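Local coordinates for tyrosyl-tRNA synthetase (Archaeoglobus fulgidus, PDB 2CYB), which binds L-tyrosine and probably joins it to tRNA(Tyr) in two steps, first activating it with ATP to Tyr-AMP, at residues G220-S224 and R234-K238; V18-E22 and M185-E189; G264-V268 and V278-S282; C241-V245 and D289-G293. All blocks are in the same frame, centred on the assembly; numbering follows the deposited sequence.

Contact 1: G220-S224 and R234-K238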
loop_
_atom_site.group_PDB
_atom_site.type_symbol
_atom_site.label_atom_id
_atom_site.label_comp_id
_atom_site.label_asym_id
_atom_site.label_seq_id
_atom_site.Cartn_x
_atom_site.Cartn_y
_atom_site.Cartn_z
ATOM N N GLY A 220 -13.988 -26.778 9.597
ATOM C CA GLY A 220 -12.969 -27.803 9.721
ATOM C C GLY A 220 -13.312 -28.928 8.765
ATOM O O GLY A 220 -12.890 -30.071 8.943
ATOM N N ASN A 221 -14.093 -28.586 7.745
ATOM C CA ASN A 221 -14.529 -29.538 6.732
ATOM C C ASN A 221 -13.418 -29.844 5.730
ATOM O O ASN A 221 -13.624 -29.780 4.515
ATOM C CB ASN A 221 -15.762 -28.983 6.010
ATOM C CG ASN A 221 -15.521 -27.606 5.421
ATOM O OD1 ASN A 221 -14.636 -26.874 5.863
ATOM N ND2 ASN A 221 -16.322 -27.238 4.428
ATOM N N TYR A 222 -12.243 -30.175 6.253
ATOM C CA TYR A 222 -11.088 -30.498 5.424
ATOM C C TYR A 222 -10.147 -31.428 6.189
ATOM O O TYR A 222 -10.259 -31.569 7.408
ATOM C CB TYR A 222 -10.349 -29.213 5.036
ATOM C CG TYR A 222 -9.775 -28.455 6.212
ATOM C CD1 TYR A 222 -8.609 -28.887 6.842
ATOM C CD2 TYR A 222 -10.408 -27.316 6.711
ATOM C CE1 TYR A 222 -8.088 -28.208 7.939
ATOM C CE2 TYR A 222 -9.895 -26.628 7.811
ATOM C CZ TYR A 222 -8.734 -27.081 8.419
ATOM O OH TYR A 222 -8.216 -26.413 9.506
ATOM N N ILE A 223 -9.218 -32.049 5.469
ATOM C CA ILE A 223 -8.248 -32.962 6.069
ATOM C C ILE A 223 -6.857 -32.332 6.115
ATOM O O ILE A 223 -6.353 -31.848 5.103
ATOM C CB ILE A 223 -8.172 -34.282 5.271
ATOM C CG1 ILE A 223 -9.505 -35.027 5.387
ATOM C CG2 ILE A 223 -7.011 -35.138 5.771
ATOM C CD1 ILE A 223 -9.591 -36.277 4.544
ATOM N N SER A 224 -6.238 -32.352 7.289
ATOM C CA SER A 224 -4.909 -31.779 7.467
ATOM C C SER A 224 -3.860 -32.876 7.463
ATOM O O SER A 224 -4.157 -34.021 7.803
ATOM C CB SER A 224 -4.844 -31.015 8.791
ATOM O OG SER A 224 -5.934 -30.118 8.903
ATOM N N ARG A 234 -12.616 -41.009 10.202
ATOM C CA ARG A 234 -13.858 -40.398 10.668
ATOM C C ARG A 234 -14.379 -39.312 9.722
ATOM O O ARG A 234 -15.562 -39.290 9.385
ATOM C CB ARG A 234 -13.658 -39.799 12.068
ATOM C CG ARG A 234 -14.810 -38.922 12.510
ATOM C CD ARG A 234 -14.525 -38.213 13.821
ATOM N NE ARG A 234 -15.409 -37.063 13.990
ATOM C CZ ARG A 234 -15.308 -35.937 13.288
ATOM N NH1 ARG A 234 -16.159 -34.941 13.499
ATOM N NH2 ARG A 234 -14.344 -35.802 12.387
ATOM N N LYS A 235 -13.499 -38.405 9.306
ATOM C CA LYS A 235 -13.887 -37.318 8.404
ATOM C C LYS A 235 -14.377 -37.832 7.053
ATOM O O LYS A 235 -15.362 -37.325 6.514
ATOM C CB LYS A 235 -12.710 -36.357 8.195
ATOM C CG LYS A 235 -12.346 -35.541 9.433
ATOM C CD LYS A 235 -11.191 -34.583 9.137
ATOM C CE LYS A 235 -10.889 -33.672 10.319
ATOM N NZ LYS A 235 -9.769 -32.729 10.014
ATOM N N ILE A 236 -13.690 -38.833 6.508
ATOM C CA ILE A 236 -14.094 -39.406 5.225
ATOM C C ILE A 236 -15.431 -40.123 5.396
ATOM O O ILE A 236 -16.342 -39.964 4.582
ATOM C CB ILE A 236 -13.031 -40.403 4.686
ATOM C CG1 ILE A 236 -11.754 -39.651 4.301
ATOM C CG2 ILE A 236 -13.565 -41.144 3.462
ATOM C CD1 ILE A 236 -11.953 -38.629 3.198
ATOM N N ARG A 237 -15.553 -40.897 6.471
ATOM C CA ARG A 237 -16.787 -41.625 6.740
ATOM C C ARG A 237 -18.027 -40.736 6.691
ATOM O O ARG A 237 -19.033 -41.109 6.090
ATOM C CB ARG A 237 -16.695 -42.332 8.100
ATOM C CG ARG A 237 -17.998 -42.966 8.584
ATOM C CD ARG A 237 -17.733 -44.212 9.433
ATOM N NE ARG A 237 -16.634 -44.030 10.381
ATOM C CZ ARG A 237 -16.642 -43.165 11.392
ATOM N NH1 ARG A 237 -15.589 -43.080 12.196
ATOM N NH2 ARG A 237 -17.697 -42.389 11.607
ATOM N N LYS A 238 -17.968 -39.555 7.300
ATOM C CA LYS A 238 -19.136 -38.680 7.293
ATOM C C LYS A 238 -19.147 -37.638 6.183
ATOM O O LYS A 238 -20.018 -36.768 6.141
ATOM C CB LYS A 238 -19.292 -37.994 8.655
ATOM C CG LYS A 238 -18.015 -37.406 9.218
ATOM C CD LYS A 238 -18.247 -36.811 10.605
ATOM C CE LYS A 238 -18.839 -37.837 11.564
ATOM N NZ LYS A 238 -18.016 -39.078 11.628
#
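A lysine crosses the whole gap in this contact. K235 leaves helix 229-237 with chi2 to chi4 all t, and its NZ donates a hydrogen bond of 2.9 Å to the main-chain O of Y222. D227 holds the same amine by a salt bridge and also accepts from the backbone N of S224. The ammonium group thus has two partners. Nearer the helix the contact is apolar. I223 CG1 lies 4.1 Å from K235 CD, and I223 CD1 meets I236 CD1 at 3.6 Å. The backbones stay apart, with I223 CA and K235 CA 7.5 Å from each other.

Residues 220-224 follow the KMSKS region, which in class I synthetases is a mobile loop and here probably helps to bind ATP. N221 is the centre of an inverse gamma turn, and its side chain bonds back to S216 N and K214 O. The hydroxyls of Y222 and S224 both bond to E44 of the HIGH region, so this segment links the two signature motifs.

I223 pairs through its backbone with L47 at the start of helix 47-61 and touches L308 of helix 297-319. I236 packs on I251 and I254 of helix 250-263 and on K301 of helix 297-319.

Contact 2: V18-E22 and M185-E189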
loop_
_atom_site.group_PDB
_atom_site.type_symbol
_atom_site.label_atom_id
_atom_site.label_comp_id
_atom_site.label_asym_id
_atom_site.label_seq_id
_atom_site.Cartn_x
_atom_site.Cartn_y
_atom_site.Cartn_z
ATOM N N VAL A 18 -3.355 -20.194 -18.939
ATOM C CA VAL A 18 -3.311 -18.910 -19.624
ATOM C C VAL A 18 -1.890 -18.607 -20.092
ATOM O O VAL A 18 -1.082 -18.100 -19.321
ATOM C CB VAL A 18 -3.769 -17.777 -18.685
ATOM C CG1 VAL A 18 -3.778 -16.454 -19.427
ATOM C CG2 VAL A 18 -5.149 -18.097 -18.123
ATOM N N THR A 19 -1.571 -18.935 -21.343
ATOM C CA THR A 19 -2.503 -19.565 -22.274
ATOM C C THR A 19 -1.872 -20.877 -22.729
ATOM O O THR A 19 -0.675 -21.097 -22.526
ATOM C CB THR A 19 -2.747 -18.678 -23.519
ATOM O OG1 THR A 19 -1.515 -18.498 -24.228
ATOM C CG2 THR A 19 -3.285 -17.313 -23.113
ATOM N N GLU A 20 -2.673 -21.750 -23.329
ATOM C CA GLU A 20 -2.175 -23.036 -23.815
ATOM C C GLU A 20 -0.987 -22.859 -24.773
ATOM O O GLU A 20 0.066 -23.483 -24.609
ATOM C CB GLU A 20 -3.298 -23.795 -24.533
ATOM C CG GLU A 20 -4.412 -24.310 -23.630
ATOM C CD GLU A 20 -4.019 -25.560 -22.860
ATOM O OE1 GLU A 20 -3.633 -26.559 -23.502
ATOM O OE2 GLU A 20 -4.102 -25.547 -21.616
ATOM N N GLU A 21 -1.169 -22.009 -25.777
ATOM C CA GLU A 21 -0.125 -21.764 -26.766
ATOM C C GLU A 21 1.158 -21.266 -26.110
ATOM O O GLU A 21 2.250 -21.747 -26.428
ATOM C CB GLU A 21 -0.628 -20.757 -27.805
ATOM C CG GLU A 21 -1.953 -21.175 -28.438
ATOM C CD GLU A 21 -2.461 -20.193 -29.480
ATOM O OE1 GLU A 21 -2.647 -19.004 -29.145
ATOM O OE2 GLU A 21 -2.679 -20.614 -30.638
ATOM N N GLU A 22 1.022 -20.313 -25.187
ATOM C CA GLU A 22 2.171 -19.759 -24.476
ATOM C C GLU A 22 2.909 -20.862 -23.732
ATOM O O GLU A 22 4.140 -20.903 -23.720
ATOM C CB GLU A 22 1.720 -18.680 -23.484
ATOM C CG GLU A 22 1.358 -17.344 -24.120
ATOM C CD GLU A 22 0.689 -16.389 -23.138
ATOM O OE1 GLU A 22 1.025 -16.443 -21.936
ATOM O OE2 GLU A 22 -0.162 -15.578 -23.569
ATOM N N MET A 185 -4.093 -12.016 -13.615
ATOM C CA MET A 185 -4.386 -11.191 -14.785
ATOM C C MET A 185 -3.773 -9.807 -14.581
ATOM O O MET A 185 -3.268 -9.190 -15.526
ATOM C CB MET A 185 -5.893 -11.075 -15.019
ATOM C CG MET A 185 -6.563 -12.397 -15.392
ATOM S SD MET A 185 -5.793 -13.226 -16.819
ATOM C CE MET A 185 -4.732 -14.422 -15.987
ATOM N N LEU A 186 -3.817 -9.319 -13.345
ATOM C CA LEU A 186 -3.236 -8.020 -13.041
ATOM C C LEU A 186 -1.737 -8.074 -13.349
ATOM O O LEU A 186 -1.170 -7.124 -13.887
ATOM C CB LEU A 186 -3.475 -7.675 -11.564
ATOM C CG LEU A 186 -2.791 -6.447 -10.951
ATOM C CD1 LEU A 186 -3.143 -5.197 -11.732
ATOM C CD2 LEU A 186 -3.235 -6.300 -9.505
ATOM N N ALA A 187 -1.099 -9.191 -13.010
ATOM C CA ALA A 187 0.326 -9.362 -13.268
ATOM C C ALA A 187 0.588 -9.329 -14.775
ATOM O O ALA A 187 1.469 -8.601 -15.250
ATOM C CB ALA A 187 0.811 -10.687 -12.684
ATOM N N ARG A 188 -0.185 -10.106 -15.526
ATOM C CA ARG A 188 -0.029 -10.161 -16.982
ATOM C C ARG A 188 -0.184 -8.784 -17.634
ATOM O O ARG A 188 0.498 -8.468 -18.608
ATOM C CB ARG A 188 -1.054 -11.133 -17.601
ATOM C CG ARG A 188 -0.768 -12.613 -17.330
ATOM C CD ARG A 188 -1.878 -13.510 -17.882
ATOM N NE ARG A 188 -2.039 -13.409 -19.338
ATOM C CZ ARG A 188 -1.290 -14.051 -20.233
ATOM N NH1 ARG A 188 -0.308 -14.853 -19.846
ATOM N NH2 ARG A 188 -1.534 -13.899 -21.527
ATOM N N GLU A 189 -1.071 -7.965 -17.086
ATOM C CA GLU A 189 -1.324 -6.643 -17.640
ATOM C C GLU A 189 -0.340 -5.559 -17.186
ATOM O O GLU A 189 0.063 -4.710 -17.984
ATOM C CB GLU A 189 -2.757 -6.212 -17.303
ATOM C CG GLU A 189 -3.187 -4.899 -17.926
ATOM C CD GLU A 189 -4.627 -4.544 -17.604
ATOM O OE1 GLU A 189 -5.526 -5.350 -17.920
ATOM O OE2 GLU A 189 -4.862 -3.456 -17.036
#
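The guanidinium of R188 has V18 CG1 over one of its faces, and CG1 is 3.5 Å from R188 NE. The contact lies at one edge of the Rossmann-fold domain. V18 ends strand 16-18, at one edge of the sheet, which runs antiparallel to strand 200-204, and its backbone pairs with C201. R188 reaches across from helix 181-190. Its edge meets the carboxylate of E22 in a two-pronged salt bridge: R188 NH1 to E22 OE1 is 2.9 Å, and R188 NH2 to E22 OE2 is 3.0 Å. R188 NH1 also donates to the O of P199. One arginine thus ties the start of helix 20-28 to helix 181-190 and to the loop before strand 200-204. M185 adds an apolar touch, with its CE 4.1 Å from V18 CG1. Its side chain is about 13 Å from the bound tyrosine. The chain turns sharply into helix 20-28 through a cis peptide between V18 and T19. T19 is the N-cap, and its OG1 accepts from E22 N at 3.3 Å.

Contact 3: G264-V268 and V278-S282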
loop_
_atom_site.group_PDB
_atom_site.type_symbol
_atom_site.label_atom_id
_atom_site.label_comp_id
_atom_site.label_asym_id
_atom_site.label_seq_id
_atom_site.Cartn_x
_atom_site.Cartn_y
_atom_site.Cartn_z
ATOM N N GLY A 264 -0.969 -44.014 -9.122
ATOM C CA GLY A 264 -1.089 -44.604 -10.446
ATOM C C GLY A 264 -2.383 -45.373 -10.635
ATOM O O GLY A 264 -2.957 -45.407 -11.725
ATOM N N LYS A 265 -2.846 -45.994 -9.558
ATOM C CA LYS A 265 -4.078 -46.762 -9.586
ATOM C C LYS A 265 -4.571 -46.880 -8.156
ATOM O O LYS A 265 -3.812 -46.661 -7.213
ATOM C CB LYS A 265 -3.827 -48.162 -10.156
ATOM C CG LYS A 265 -2.841 -48.999 -9.349
ATOM C CD LYS A 265 -1.455 -48.365 -9.319
ATOM C CE LYS A 265 -0.466 -49.183 -8.496
ATOM N NZ LYS A 265 -0.209 -50.531 -9.077
ATOM N N ILE A 266 -5.841 -47.219 -7.991
ATOM C CA ILE A 266 -6.382 -47.378 -6.651
ATOM C C ILE A 266 -7.187 -48.669 -6.570
ATOM O O ILE A 266 -8.096 -48.907 -7.371
ATOM C CB ILE A 266 -7.261 -46.176 -6.254
ATOM C CG1 ILE A 266 -7.846 -46.400 -4.856
ATOM C CG2 ILE A 266 -8.356 -45.964 -7.290
ATOM C CD1 ILE A 266 -8.637 -45.213 -4.326
ATOM N N VAL A 267 -6.818 -49.513 -5.616
ATOM C CA VAL A 267 -7.503 -50.773 -5.409
ATOM C C VAL A 267 -8.617 -50.542 -4.395
ATOM O O VAL A 267 -8.381 -50.039 -3.296
ATOM C CB VAL A 267 -6.537 -51.845 -4.861
ATOM C CG1 VAL A 267 -7.292 -53.131 -4.565
ATOM C CG2 VAL A 267 -5.429 -52.106 -5.865
ATOM N N VAL A 268 -9.836 -50.892 -4.776
ATOM C CA VAL A 268 -10.978 -50.737 -3.895
ATOM C C VAL A 268 -11.394 -52.129 -3.435
ATOM O O VAL A 268 -12.068 -52.859 -4.165
ATOM C CB VAL A 268 -12.148 -50.069 -4.630
ATOM C CG1 VAL A 268 -13.344 -49.932 -3.709
ATOM C CG2 VAL A 268 -11.714 -48.705 -5.143
ATOM N N VAL A 278 -11.757 -54.468 -6.769
ATOM C CA VAL A 278 -11.669 -53.931 -8.116
ATOM C C VAL A 278 -10.550 -52.904 -8.124
ATOM O O VAL A 278 -10.308 -52.231 -7.120
ATOM C CB VAL A 278 -12.996 -53.263 -8.540
ATOM C CG1 VAL A 278 -13.371 -52.163 -7.550
ATOM C CG2 VAL A 278 -12.870 -52.709 -9.948
ATOM N N GLU A 279 -9.858 -52.798 -9.252
ATOM C CA GLU A 279 -8.762 -51.849 -9.379
ATOM C C GLU A 279 -9.052 -50.853 -10.495
ATOM O O GLU A 279 -9.551 -51.222 -11.564
ATOM C CB GLU A 279 -7.455 -52.591 -9.671
ATOM C CG GLU A 279 -6.227 -51.697 -9.745
ATOM C CD GLU A 279 -4.961 -52.475 -10.068
ATOM O OE1 GLU A 279 -4.895 -53.074 -11.163
ATOM O OE2 GLU A 279 -4.032 -52.487 -9.231
ATOM N N TYR A 280 -8.751 -49.585 -10.240
ATOM C CA TYR A 280 -8.966 -48.554 -11.241
ATOM C C TYR A 280 -7.632 -47.937 -11.616
ATOM O O TYR A 280 -6.894 -47.456 -10.753
ATOM C CB TYR A 280 -9.919 -47.485 -10.714
ATOM C CG TYR A 280 -11.296 -48.028 -10.417
ATOM C CD1 TYR A 280 -11.657 -48.398 -9.121
ATOM C CD2 TYR A 280 -12.234 -48.187 -11.438
ATOM C CE1 TYR A 280 -12.921 -48.916 -8.845
ATOM C CE2 TYR A 280 -13.502 -48.703 -11.174
ATOM C CZ TYR A 280 -13.837 -49.065 -9.875
ATOM O OH TYR A 280 -15.084 -49.578 -9.607
ATOM N N ALA A 281 -7.329 -47.967 -12.909
ATOM C CA ALA A 281 -6.075 -47.431 -13.417
ATOM C C ALA A 281 -6.193 -45.978 -13.855
ATOM O O ALA A 281 -5.193 -45.345 -14.186
ATOM C CB ALA A 281 -5.581 -48.292 -14.579
ATOM N N SER A 282 -7.410 -45.452 -13.874
ATOM C CA SER A 282 -7.617 -44.064 -14.267
ATOM C C SER A 282 -8.843 -43.527 -13.552
ATOM O O SER A 282 -9.703 -44.295 -13.122
ATOM C CB SER A 282 -7.820 -43.950 -15.779
ATOM O OG SER A 282 -9.106 -44.417 -16.146
#
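Strands 266-268 and 278-280 form a beta hairpin with a nine-residue connection between the two segments. The strands are antiparallel, with axes 4.7 Å apart and an angle of 156° between their directions. Four main-chain hydrogen bonds hold them. I266 N to Y280 O and Y280 N to I266 O are both 3.0 Å, V268 N to V278 O is 2.7 Å, and V278 N to V268 O is 3.1 Å.

The two faces differ in shape. On one face lie I266, V268, V278 and Y280. V268 lies over the seam where V278 and Y280 meet: V278 is its direct partner and Y280 its diagonal neighbour. V268 CB is 3.8 Å from V278 CG1, and V268 CG2 is 3.9 Å from CE1 at the edge of the Y280 ring. I266 CG2 rests on Y280 CB at 4.1 Å. This face is covered by helices: I266 and V268 touch A303 of helix 297-319, and I266 and Y280 touch L286 of helix 283-292. The Y280 hydroxyl bonds to D289.

The other face carries V267 and E279, the non-hydrogen-bonded pair. The E279 carboxylate lies against K265 and V267, with OE2 3.7 Å from both K265 CG and V267 CG2. K265 NZ remains 4.3 Å from E279 OE2, too far for a salt bridge. Beyond the ladder two acceptors face each other, G264 O and A281 O, 3.3 Å apart.

Contact 4: C241-V245 and D289-G293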
loop_
_atom_site.group_PDB
_atom_site.type_symbol
_atom_site.label_atom_id
_atom_site.label_comp_id
_atom_site.label_asym_id
_atom_site.label_seq_id
_atom_site.Cartn_x
_atom_site.Cartn_y
_atom_site.Cartn_z
ATOM N N CYS A 241 -20.979 -37.464 -0.089
ATOM C CA CYS A 241 -20.580 -38.263 -1.245
ATOM C C CYS A 241 -21.801 -38.844 -1.935
ATOM O O CYS A 241 -22.101 -40.030 -1.792
ATOM C CB CYS A 241 -19.640 -39.394 -0.808
ATOM S SG CYS A 241 -18.908 -40.367 -2.158
ATOM N N PRO A 242 -22.526 -38.010 -2.695
ATOM C CA PRO A 242 -23.729 -38.423 -3.424
ATOM C C PRO A 242 -23.441 -39.522 -4.439
ATOM O O PRO A 242 -22.570 -39.378 -5.298
ATOM C CB PRO A 242 -24.192 -37.126 -4.084
ATOM C CG PRO A 242 -22.902 -36.384 -4.298
ATOM C CD PRO A 242 -22.200 -36.604 -2.986
ATOM N N ALA A 243 -24.177 -40.624 -4.332
ATOM C CA ALA A 243 -23.995 -41.746 -5.237
ATOM C C ALA A 243 -24.249 -41.315 -6.679
ATOM O O ALA A 243 -25.221 -40.616 -6.963
ATOM C CB ALA A 243 -24.941 -42.889 -4.850
ATOM N N GLY A 244 -23.360 -41.717 -7.581
ATOM C CA GLY A 244 -23.522 -41.377 -8.985
ATOM C C GLY A 244 -23.279 -39.926 -9.363
ATOM O O GLY A 244 -23.500 -39.542 -10.512
ATOM N N VAL A 245 -22.834 -39.117 -8.408
ATOM C CA VAL A 245 -22.553 -37.705 -8.672
ATOM C C VAL A 245 -21.051 -37.497 -8.592
ATOM O O VAL A 245 -20.460 -37.619 -7.520
ATOM C CB VAL A 245 -23.238 -36.791 -7.641
ATOM C CG1 VAL A 245 -22.862 -35.340 -7.899
ATOM C CG2 VAL A 245 -24.743 -36.968 -7.718
ATOM N N ASP A 289 -17.632 -45.965 -13.215
ATOM C CA ASP A 289 -18.260 -46.969 -12.359
ATOM C C ASP A 289 -19.072 -46.333 -11.241
ATOM O O ASP A 289 -20.070 -46.899 -10.788
ATOM C CB ASP A 289 -17.201 -47.904 -11.764
ATOM C CG ASP A 289 -17.040 -49.181 -12.570
ATOM O OD1 ASP A 289 -17.688 -49.302 -13.630
ATOM O OD2 ASP A 289 -16.270 -50.065 -12.146
ATOM N N PHE A 290 -18.642 -45.155 -10.799
ATOM C CA PHE A 290 -19.345 -44.443 -9.743
ATOM C C PHE A 290 -20.648 -43.893 -10.311
ATOM O O PHE A 290 -21.702 -43.960 -9.684
ATOM C CB PHE A 290 -18.491 -43.285 -9.222
ATOM C CG PHE A 290 -18.994 -42.702 -7.933
ATOM C CD1 PHE A 290 -18.725 -43.331 -6.721
ATOM C CD2 PHE A 290 -19.766 -41.549 -7.931
ATOM C CE1 PHE A 290 -19.222 -42.823 -5.528
ATOM C CE2 PHE A 290 -20.271 -41.031 -6.738
ATOM C CZ PHE A 290 -19.996 -41.671 -5.534
ATOM N N LYS A 291 -20.558 -43.352 -11.517
ATOM C CA LYS A 291 -21.703 -42.774 -12.188
ATOM C C LYS A 291 -22.754 -43.841 -12.504
ATOM O O LYS A 291 -23.953 -43.582 -12.419
ATOM C CB LYS A 291 -21.229 -42.091 -13.473
ATOM C CG LYS A 291 -22.116 -40.969 -13.969
ATOM C CD LYS A 291 -21.451 -40.238 -15.132
ATOM C CE LYS A 291 -22.283 -39.048 -15.599
ATOM N NZ LYS A 291 -21.630 -38.303 -16.717
ATOM N N SER A 292 -22.298 -45.039 -12.854
ATOM C CA SER A 292 -23.197 -46.140 -13.204
ATOM C C SER A 292 -23.759 -46.892 -11.999
ATOM O O SER A 292 -24.706 -47.669 -12.130
ATOM C CB SER A 292 -22.479 -47.140 -14.110
ATOM O OG SER A 292 -21.516 -47.889 -13.384
ATOM N N GLY A 293 -23.171 -46.678 -10.831
ATOM C CA GLY A 293 -23.654 -47.366 -9.649
ATOM C C GLY A 293 -22.915 -48.664 -9.387
ATOM O O GLY A 293 -23.269 -49.401 -8.471
HETATM O O HOH W 1 -22.200 -44.735 -7.150
#
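A type II beta turn, P242 to V245, curls over the outer end of the F290 ring near the end of helix 283-292. N249, L252 of helix 250-263 and P297 of helix 297-319 also touch F290. C241 comes first. Its SG makes an oblique sulfur-aromatic contact, 5.0 Å from the ring centroid and 3.8 Å from F290 CZ. P242 opens the turn, and its O meets the ring edge at 3.2 Å from F290 CE2. A243 turns its CB away, but its carbonyl C is 4.0 Å from F290 CE2. G244 takes the third position with positive phi (72°), as expected for type II. It is also where the backbones come closest: G244 CA is 3.9 Å from K291 CA and makes a CA-H...O contact of 3.2 Å with F290 O. A water donates to F290 O at 2.7 Å and accepts weakly from G244 N at 3.3 Å. V245 closes the turn through V245 N to P242 O, 3.1 Å. V245 O lies 3.5 Å from F290 CE2.

How the contacts relate
Contact 2 closes first along the chain. Contact 1 follows, and contact 4 then brackets contact 3. Contact 2 belongs to the Rossmann-fold part, and its centre is 35 to 36 Å from the other three. Those three lie closer together. Contacts 1 and 4 are 20 Å apart between centres, contacts 1 and 3 are 22 Å, and contacts 3 and 4 are 16 Å. Helix 297-319 borders all three, and helix 250-263 borders contacts 1 and 4. Contacts 3 and 4 touch through Y280 OH and D289 OD2, 2.8 Å, a probable hydrogen bond. Contact 1 sits where the HIGH and KMSKS motifs meet the C-terminal helical part, which probably reads the anticodon as in related synthetases.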